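Local coordinates for protein CT_858 (Chlamydia trachomatis, PDB 3DOR) that is a secreted chlamydial protease, probably acting as a serine-type endopeptidase, whose mature form is a dimer, at residues V90-D95 with A141-A146; V459-Q464 with V530-D535; L536-N541 with K546-Y551. All coordinates share one frame; numbering follows the deposited sequence.

Interaction 1: V90-D95 with A141-A146; sequences VQKSSD and AEESAA
The end of strand 83-92 and helix 140-150 come together loosely, the closest CA pair being Lys92 and Ser144, 8.1 Å apart. Both belong to the PDZ domain, where the strand is part of an antiparallel sheet and the helix lies in the same sequence range. One salt bridge spans the gap. Lys92 NZ donates to Glu143 OE1 at 3.1 Å.

Both side chains set out toward the opposite segment, but their shapes differ. Lys92 is stretched out along its whole length, with CG anti to the backbone N (chi1 -173°), and this carries NZ out to the Glu143 carboxylate. Glu143 also starts out anti, which sets its CG beside the lysine chain. The bend at its second torsion (chi2 76°) then turns the carboxylate to Lys92 NZ. The two chains cross at about a right angle. The aliphatic parts therefore meet as well as the charges: Lys92 CD lies 3.9 Å from Glu143 CG.

The other carboxylate oxygen, Glu143 OE2, is bonded to Tyr132 OH. The carboxylate thus has two partners, one on each oxygen, which should limit its rotation. Phe98 of strand 98-103 also touches the Glu143 side chain. The ion pair lies at the surface, with Lys92 exposed, so solvent probably weakens the attraction between the two charges.

The approach of the lysine is not in the plane of the acid. Its NZ meets Glu143 OE1 from above the carboxylate plane, 59° out of it.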
loop_
_atom_site.group_PDB
_atom_site.type_symbol
_atom_site.label_atom_id
_atom_site.label_comp_id
_atom_site.label_asym_id
_atom_site.label_seq_id
_atom_site.Cartn_x
_atom_site.Cartn_y
_atom_site.Cartn_z
ATOM N N VAL B 90 -4.439 -19.889 28.649
ATOM C CA VAL B 90 -4.969 -21.222 28.850
ATOM C C VAL B 90 -4.613 -22.118 27.667
ATOM O O VAL B 90 -4.353 -21.630 26.566
ATOM C CB VAL B 90 -6.505 -21.156 29.016
ATOM C CG1 VAL B 90 -7.116 -22.545 28.933
ATOM C CG2 VAL B 90 -6.838 -20.513 30.356
ATOM N N GLN B 91 -4.577 -23.425 27.903
ATOM C CA GLN B 91 -4.285 -24.383 26.847
ATOM C C GLN B 91 -5.202 -25.587 27.056
ATOM O O GLN B 91 -5.320 -26.112 28.169
ATOM C CB GLN B 91 -2.817 -24.812 26.901
ATOM C CG GLN B 91 -2.348 -25.601 25.689
ATOM C CD GLN B 91 -0.840 -25.838 25.697
ATOM O OE1 GLN B 91 -0.262 -26.315 24.713
ATOM N NE2 GLN B 91 -0.198 -25.506 26.811
ATOM N N LYS B 92 -5.866 -26.013 25.989
ATOM C CA LYS B 92 -6.777 -27.140 26.064
ATOM C C LYS B 92 -6.031 -28.453 25.865
ATOM O O LYS B 92 -5.321 -28.624 24.873
ATOM C CB LYS B 92 -7.864 -26.993 25.000
ATOM C CG LYS B 92 -8.965 -28.027 25.083
ATOM C CD LYS B 92 -10.019 -27.783 24.016
ATOM C CE LYS B 92 -11.135 -28.811 24.118
ATOM N NZ LYS B 92 -12.229 -28.553 23.138
ATOM N N SER B 93 -6.192 -29.382 26.805
ATOM C CA SER B 93 -5.522 -30.675 26.704
ATOM C C SER B 93 -6.354 -31.653 25.876
ATOM O O SER B 93 -7.506 -31.376 25.551
ATOM C CB SER B 93 -5.284 -31.259 28.097
ATOM O OG SER B 93 -6.518 -31.584 28.721
ATOM N N SER B 94 -5.762 -32.802 25.559
ATOM C CA SER B 94 -6.426 -33.822 24.763
ATOM C C SER B 94 -7.665 -34.404 25.447
ATOM O O SER B 94 -8.539 -34.953 24.779
ATOM C CB SER B 94 -5.448 -34.951 24.426
ATOM O OG SER B 94 -4.934 -35.542 25.605
ATOM N N ASP B 95 -7.744 -34.295 26.768
ATOM C CA ASP B 95 -8.913 -34.817 27.465
ATOM C C ASP B 95 -10.033 -33.769 27.553
ATOM O O ASP B 95 -11.028 -33.969 28.248
ATOM C CB ASP B 95 -8.537 -35.309 28.864
ATOM C CG ASP B 95 -8.146 -34.187 29.793
ATOM O OD1 ASP B 95 -7.818 -34.480 30.962
ATOM O OD2 ASP B 95 -8.165 -33.014 29.363
ATOM N N ALA B 141 -8.581 -26.422 15.342
ATOM C CA ALA B 141 -8.030 -25.128 14.938
ATOM C C ALA B 141 -8.998 -23.981 15.241
ATOM O O ALA B 141 -8.578 -22.922 15.713
ATOM C CB ALA B 141 -7.653 -25.148 13.452
ATOM N N GLU B 142 -10.292 -24.185 14.992
ATOM C CA GLU B 142 -11.281 -23.139 15.280
ATOM C C GLU B 142 -11.389 -22.946 16.796
ATOM O O GLU B 142 -11.569 -21.828 17.283
ATOM C CB GLU B 142 -12.657 -23.513 14.697
ATOM C CG GLU B 142 -12.654 -23.693 13.177
ATOM C CD GLU B 142 -13.922 -24.350 12.662
ATOM O OE1 GLU B 142 -14.923 -23.638 12.427
ATOM O OE2 GLU B 142 -13.917 -25.588 12.509
ATOM N N GLU B 143 -11.270 -24.038 17.541
ATOM C CA GLU B 143 -11.345 -23.974 19.000
ATOM C C GLU B 143 -10.225 -23.083 19.543
ATOM O O GLU B 143 -10.460 -22.183 20.351
ATOM C CB GLU B 143 -11.212 -25.382 19.592
ATOM C CG GLU B 143 -11.300 -25.448 21.113
ATOM C CD GLU B 143 -12.729 -25.303 21.646
ATOM O OE1 GLU B 143 -12.944 -25.563 22.855
ATOM O OE2 GLU B 143 -13.631 -24.931 20.857
ATOM N N SER B 144 -9.003 -23.339 19.086
ATOM C CA SER B 144 -7.855 -22.559 19.528
ATOM C C SER B 144 -7.951 -21.113 19.073
ATOM O O SER B 144 -7.547 -20.209 19.791
ATOM C CB SER B 144 -6.559 -23.180 19.011
ATOM O OG SER B 144 -6.364 -24.455 19.588
ATOM N N ALA B 145 -8.483 -20.884 17.879
ATOM C CA ALA B 145 -8.605 -19.515 17.403
ATOM C C ALA B 145 -9.539 -18.756 18.359
ATOM O O ALA B 145 -9.303 -17.590 18.674
ATOM C CB ALA B 145 -9.152 -19.495 15.965
ATOM N N ALA B 146 -10.583 -19.431 18.836
ATOM C CA ALA B 146 -11.533 -18.817 19.765
ATOM C C ALA B 146 -10.888 -18.598 21.129
ATOM O O ALA B 146 -11.121 -17.581 21.792
ATOM C CB ALA B 146 -12.766 -19.699 19.914
#

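Interaction 2: V459-Q464 with V530-D535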
loop_
_atom_site.group_PDB
_atom_site.type_symbol
_atom_site.label_atom_id
_atom_site.label_comp_id
_atom_site.label_asym_id
_atom_site.label_seq_id
_atom_site.Cartn_x
_atom_site.Cartn_y
_atom_site.Cartn_z
ATOM N N VAL B 459 9.174 -33.117 11.862
ATOM C CA VAL B 459 8.575 -31.792 12.001
ATOM C C VAL B 459 7.407 -31.827 12.976
ATOM O O VAL B 459 6.518 -32.680 12.868
ATOM C CB VAL B 459 8.041 -31.249 10.638
ATOM C CG1 VAL B 459 7.519 -29.823 10.805
ATOM C CG2 VAL B 459 9.126 -31.289 9.601
ATOM N N LEU B 460 7.407 -30.892 13.923
ATOM C CA LEU B 460 6.338 -30.801 14.909
ATOM C C LEU B 460 5.369 -29.715 14.448
ATOM O O LEU B 460 5.781 -28.593 14.134
ATOM C CB LEU B 460 6.896 -30.436 16.284
ATOM C CG LEU B 460 8.100 -31.253 16.746
ATOM C CD1 LEU B 460 8.559 -30.705 18.082
ATOM C CD2 LEU B 460 7.745 -32.750 16.841
ATOM N N ILE B 461 4.083 -30.055 14.426
ATOM C CA ILE B 461 3.036 -29.135 13.979
ATOM C C ILE B 461 1.828 -29.147 14.919
ATOM O O ILE B 461 1.649 -30.073 15.715
ATOM C CB ILE B 461 2.500 -29.557 12.595
ATOM C CG1 ILE B 461 1.847 -30.945 12.709
ATOM C CG2 ILE B 461 3.642 -29.625 11.570
ATOM C CD1 ILE B 461 1.011 -31.360 11.485
ATOM N N ASN B 462 0.999 -28.117 14.830
ATOM C CA ASN B 462 -0.208 -28.093 15.636
ATOM C C ASN B 462 -1.300 -27.292 14.929
ATOM O O ASN B 462 -1.115 -26.840 13.788
ATOM C CB ASN B 462 0.062 -27.581 17.066
ATOM C CG ASN B 462 0.307 -26.086 17.140
ATOM O OD1 ASN B 462 0.259 -25.512 18.225
ATOM N ND2 ASN B 462 0.578 -25.451 16.002
ATOM N N GLU B 463 -2.435 -27.142 15.601
ATOM C CA GLU B 463 -3.592 -26.458 15.040
ATOM C C GLU B 463 -3.428 -24.961 14.884
ATOM O O GLU B 463 -4.329 -24.286 14.370
ATOM C CB GLU B 463 -4.848 -26.759 15.873
ATOM C CG GLU B 463 -5.032 -25.897 17.112
ATOM C CD GLU B 463 -4.076 -26.237 18.234
ATOM O OE1 GLU B 463 -4.069 -25.512 19.259
ATOM O OE2 GLU B 463 -3.336 -27.227 18.102
ATOM N N GLN B 464 -2.294 -24.437 15.340
ATOM C CA GLN B 464 -2.030 -23.019 15.192
ATOM C C GLN B 464 -0.925 -22.745 14.166
ATOM O O GLN B 464 -0.104 -21.847 14.340
ATOM C CB GLN B 464 -1.703 -22.371 16.547
ATOM C CG GLN B 464 -2.918 -22.296 17.480
ATOM C CD GLN B 464 -2.698 -21.395 18.684
ATOM O OE1 GLN B 464 -1.686 -21.499 19.384
ATOM N NE2 GLN B 464 -3.652 -20.511 18.936
ATOM N N VAL B 530 -3.409 -29.900 7.138
ATOM C CA VAL B 530 -2.505 -30.986 6.827
ATOM C C VAL B 530 -2.402 -31.904 8.031
ATOM O O VAL B 530 -2.105 -31.466 9.149
ATOM C CB VAL B 530 -1.107 -30.439 6.495
ATOM C CG1 VAL B 530 -0.166 -31.569 6.136
ATOM C CG2 VAL B 530 -1.213 -29.430 5.364
ATOM N N GLU B 531 -2.654 -33.181 7.784
ATOM C CA GLU B 531 -2.598 -34.195 8.813
ATOM C C GLU B 531 -1.163 -34.650 9.024
ATOM O O GLU B 531 -0.352 -34.637 8.093
ATOM C CB GLU B 531 -3.459 -35.407 8.408
ATOM C CG GLU B 531 -2.853 -36.329 7.324
ATOM C CD GLU B 531 -2.707 -35.676 5.935
ATOM O OE1 GLU B 531 -3.436 -34.707 5.628
ATOM O OE2 GLU B 531 -1.869 -36.153 5.134
ATOM N N PRO B 532 -0.822 -35.030 10.264
ATOM C CA PRO B 532 0.529 -35.504 10.579
ATOM C C PRO B 532 0.553 -37.004 10.316
ATOM O O PRO B 532 -0.497 -37.602 10.107
ATOM C CB PRO B 532 0.657 -35.206 12.067
ATOM C CG PRO B 532 -0.753 -35.467 12.565
ATOM C CD PRO B 532 -1.594 -34.774 11.497
ATOM N N HIS B 533 1.744 -37.601 10.297
ATOM C CA HIS B 533 1.867 -39.049 10.126
ATOM C C HIS B 533 1.428 -39.619 11.472
ATOM O O HIS B 533 0.698 -40.595 11.531
ATOM C CB HIS B 533 3.324 -39.477 9.902
ATOM C CG HIS B 533 3.877 -39.099 8.568
ATOM N ND1 HIS B 533 3.684 -39.868 7.437
ATOM C CD2 HIS B 533 4.657 -38.059 8.190
ATOM C CE1 HIS B 533 4.333 -39.321 6.423
ATOM N NE2 HIS B 533 4.930 -38.224 6.853
ATOM N N ILE B 534 1.887 -38.989 12.550
ATOM C CA ILE B 534 1.566 -39.442 13.898
ATOM C C ILE B 534 0.796 -38.376 14.678
ATOM O O ILE B 534 1.324 -37.298 14.948
ATOM C CB ILE B 534 2.853 -39.778 14.708
ATOM C CG1 ILE B 534 3.723 -40.802 13.964
ATOM C CG2 ILE B 534 2.469 -40.278 16.091
ATOM C CD1 ILE B 534 3.064 -42.141 13.725
ATOM N N ASP B 535 -0.445 -38.680 15.045
ATOM C CA ASP B 535 -1.247 -37.738 15.807
ATOM C C ASP B 535 -0.756 -37.791 17.248
ATOM O O ASP B 535 -0.858 -38.817 17.900
ATOM C CB ASP B 535 -2.721 -38.113 15.735
ATOM C CG ASP B 535 -3.598 -37.135 16.482
ATOM O OD1 ASP B 535 -3.797 -37.315 17.700
ATOM O OD2 ASP B 535 -4.074 -36.172 15.858
#
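Ile461 reaches from the end of strand 457-461 to the backbone and ring of the segment 530-535. It is the one residue of 459-464 that makes this contact. Its CB points toward the other segment. From there the side chain forks. CG2 takes the position anti to the carbonyl carbon and has no part in the contact. CG1 lies between the backbone N and the carbonyl carbon (chi1 63°) and heads for Pro532. The second torsion is extended (chi2 168°), which pushes CD1 out as far as the chain allows.

CD1 does all the close touching. It lies 3.9 Å from Pro532 CB, an apolar contact in which the isoleucine chain crosses the proline ring at about a right angle. It also lies 3.9 Å from the carbonyl oxygen Val530 O. The methyl group therefore lies against an extended piece of backbone, between the carbonyl oxygen of Val530 and CB of Pro532. The side chain of Val530 stays farther back, with its CG1 5.5 Å from Ile461 CD1. The backbones remain well apart, with the CA atoms of Ile461 and Pro532 at 7.6 Å. This is van der Waals packing between two neighbouring parts of the peptidase domain.

In the mixed sheet, strand 483-486 runs between strands 457-461 and 534-535. Its Ile484 touches both Ile461 and Pro532, so the contact passes over this intervening strand just before the edge strand begins. Helix 468-478 packs against the same region, through Val474 on Val530 and through Phe472 and Leu476 on Val459.

Interaction 3: L536-N541 with K546-Y551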
loop_
_atom_site.group_PDB
_atom_site.type_symbol
_atom_site.label_atom_id
_atom_site.label_comp_id
_atom_site.label_asym_id
_atom_site.label_seq_id
_atom_site.Cartn_x
_atom_site.Cartn_y
_atom_site.Cartn_z
ATOM N N LEU B 536 -0.215 -36.679 17.730
ATOM C CA LEU B 536 0.335 -36.604 19.075
ATOM C C LEU B 536 -0.107 -35.321 19.758
ATOM O O LEU B 536 0.616 -34.320 19.744
ATOM C CB LEU B 536 1.860 -36.617 19.003
ATOM C CG LEU B 536 2.735 -37.380 19.997
ATOM C CD1 LEU B 536 4.049 -36.630 20.112
ATOM C CD2 LEU B 536 2.081 -37.527 21.360
ATOM N N PRO B 537 -1.307 -35.321 20.349
ATOM C CA PRO B 537 -1.795 -34.123 21.033
ATOM C C PRO B 537 -1.110 -33.958 22.380
ATOM O O PRO B 537 -0.462 -34.878 22.867
ATOM C CB PRO B 537 -3.292 -34.397 21.182
ATOM C CG PRO B 537 -3.327 -35.903 21.390
ATOM C CD PRO B 537 -2.330 -36.389 20.339
ATOM N N PHE B 538 -1.236 -32.781 22.977
ATOM C CA PHE B 538 -0.655 -32.531 24.297
ATOM C C PHE B 538 -1.658 -33.037 25.341
ATOM O O PHE B 538 -2.847 -32.730 25.256
ATOM C CB PHE B 538 -0.408 -31.033 24.498
ATOM C CG PHE B 538 0.619 -30.453 23.555
ATOM C CD1 PHE B 538 0.319 -29.328 22.783
ATOM C CD2 PHE B 538 1.889 -31.033 23.438
ATOM C CE1 PHE B 538 1.268 -28.786 21.902
ATOM C CE2 PHE B 538 2.847 -30.500 22.560
ATOM C CZ PHE B 538 2.537 -29.378 21.791
ATOM N N THR B 539 -1.188 -33.830 26.305
ATOM C CA THR B 539 -2.067 -34.363 27.343
ATOM C C THR B 539 -2.130 -33.387 28.512
ATOM O O THR B 539 -1.406 -32.390 28.543
ATOM C CB THR B 539 -1.555 -35.714 27.906
ATOM O OG1 THR B 539 -0.261 -35.521 28.493
ATOM C CG2 THR B 539 -1.475 -36.776 26.809
ATOM N N ALA B 540 -2.999 -33.672 29.476
ATOM C CA ALA B 540 -3.107 -32.812 30.645
ATOM C C ALA B 540 -1.772 -32.870 31.396
ATOM O O ALA B 540 -1.304 -31.864 31.918
ATOM C CB ALA B 540 -4.262 -33.277 31.550
ATOM N N ASN B 541 -1.149 -34.045 31.438
ATOM C CA ASN B 541 0.139 -34.168 32.115
ATOM C C ASN B 541 1.219 -33.335 31.420
ATOM O O ASN B 541 2.132 -32.816 32.071
ATOM C CB ASN B 541 0.581 -35.632 32.189
ATOM C CG ASN B 541 -0.214 -36.426 33.212
ATOM O OD1 ASN B 541 -0.675 -35.870 34.209
ATOM N ND2 ASN B 541 -0.369 -37.729 32.976
ATOM N N LYS B 546 3.676 -27.578 32.426
ATOM C CA LYS B 546 4.497 -27.154 31.299
ATOM C C LYS B 546 5.750 -27.970 31.016
ATOM O O LYS B 546 6.714 -27.437 30.472
ATOM C CB LYS B 546 4.889 -25.689 31.491
ATOM C CG LYS B 546 3.697 -24.766 31.449
ATOM C CD LYS B 546 3.898 -23.533 32.310
ATOM C CE LYS B 546 4.835 -22.543 31.680
ATOM N NZ LYS B 546 4.760 -21.252 32.420
ATOM N N GLY B 547 5.732 -29.253 31.366
ATOM C CA GLY B 547 6.890 -30.093 31.126
ATOM C C GLY B 547 6.863 -30.831 29.797
ATOM O O GLY B 547 7.917 -31.117 29.231
ATOM N N TYR B 548 5.667 -31.138 29.299
ATOM C CA TYR B 548 5.504 -31.856 28.035
ATOM C C TYR B 548 6.419 -33.074 27.964
ATOM O O TYR B 548 6.922 -33.425 26.887
ATOM C CB TYR B 548 5.806 -30.937 26.844
ATOM C CG TYR B 548 4.998 -29.664 26.836
ATOM C CD1 TYR B 548 5.434 -28.542 27.535
ATOM C CD2 TYR B 548 3.762 -29.604 26.190
ATOM C CE1 TYR B 548 4.664 -27.391 27.605
ATOM C CE2 TYR B 548 2.969 -28.451 26.252
ATOM C CZ TYR B 548 3.428 -27.353 26.967
ATOM O OH TYR B 548 2.641 -26.233 27.082
ATOM N N SER B 549 6.630 -33.731 29.100
ATOM C CA SER B 549 7.520 -34.878 29.117
ATOM C C SER B 549 6.944 -36.059 28.363
ATOM O O SER B 549 7.686 -36.816 27.748
ATOM C CB SER B 549 7.886 -35.268 30.566
ATOM O OG SER B 549 6.758 -35.705 31.298
ATOM N N GLU B 550 5.624 -36.224 28.387
ATOM C CA GLU B 550 5.020 -37.331 27.657
ATOM C C GLU B 550 5.156 -37.080 26.157
ATOM O O GLU B 550 5.561 -37.963 25.400
ATOM C CB GLU B 550 3.547 -37.502 28.039
ATOM C CG GLU B 550 3.332 -37.767 29.517
ATOM C CD GLU B 550 1.939 -38.287 29.837
ATOM O OE1 GLU B 550 1.008 -38.062 29.032
ATOM O OE2 GLU B 550 1.778 -38.914 30.910
ATOM N N TYR B 551 4.814 -35.871 25.734
ATOM C CA TYR B 551 4.923 -35.490 24.333
ATOM C C TYR B 551 6.382 -35.668 23.882
ATOM O O TYR B 551 6.668 -36.370 22.908
ATOM C CB TYR B 551 4.508 -34.027 24.174
ATOM C CG TYR B 551 4.687 -33.456 22.783
ATOM C CD1 TYR B 551 3.728 -33.670 21.789
ATOM C CD2 TYR B 551 5.802 -32.668 22.466
ATOM C CE1 TYR B 551 3.865 -33.108 20.514
ATOM C CE2 TYR B 551 5.953 -32.103 21.195
ATOM C CZ TYR B 551 4.980 -32.322 20.227
ATOM O OH TYR B 551 5.090 -31.724 18.991
HETATM O O HOH W 1 4.218 -30.761 33.082
HETATM O O HOH W 2 4.842 -33.485 31.623
#
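An aromatic cluster and a pair of helix starts join 536-541 to 546-551, where the chain turns from helix 540-544 into helix 549-564. Phe538 meets two tyrosines, Tyr548 over one face and Tyr551 at its edge. The edge of Tyr548 points at that face of Phe538, with ring planes at 76° and centroids 5.2 Å apart. Phe538 in turn presents its own edge to Tyr551. Its CE2 sits over the centre of the Tyr551 ring, 3.4 Å from Tyr551 CD1. Leu536 adds an apolar contact, its CD1 lying 3.4 Å from the same Tyr551 CD1. Tyr551 has CG anti to its backbone N (chi1 175°), which turns the ring toward Phe538 and Leu536. The hydroxyl of Tyr548 is bonded outside the contact, to Tyr253 OH and Gln91 NE2.

Glu550 supplies the polar side. Its carboxylate takes Thr539 OG1 at 2.9 Å on OE1 and Asn541 ND2 at 3.2 Å on OE2. Each donor comes from above the carboxylate plane, and the Asn541 amide is turned 84° against it. Arg544 holds the other end of that amide, at OD1. Two waters make a separate bridge between the backbones. Both donate to Asn541 O; one accepts from Gly547 N and the other from Ser549 N at 3.1 Å.

Thr539 and Tyr548 each occupy the N-cap position of a helix. Thr539 also caps a backbone N of its helix through its side chain. The link between helices 540-544 and 549-564 thus combines two N-cap positions with an edge-to-face aromatic cluster.

How the interactions relate
The three contacts follow one another along the chain, each closing before the next opens. Their centres lie 14 to 15 Å apart. Interaction 1 lies in the PDZ range and interaction 2 in the peptidase range. They meet through a probable hydrogen bond between Ser144 OG and Glu463 OE1, 2.5 Å. Strand 534-535 of interaction 2 leads straight into helix 540-544 of interaction 3, and Leu460 CB packs on Tyr551 OH. Interaction 3 returns to interaction 1: Ser94 N lies 2.9 Å from Phe538 O, a probable hydrogen bond, and Gln91 NE2 makes another to Tyr548 OH. The segments around the starts of the last two helices thus reach both strand 457-461 and the PDZ range.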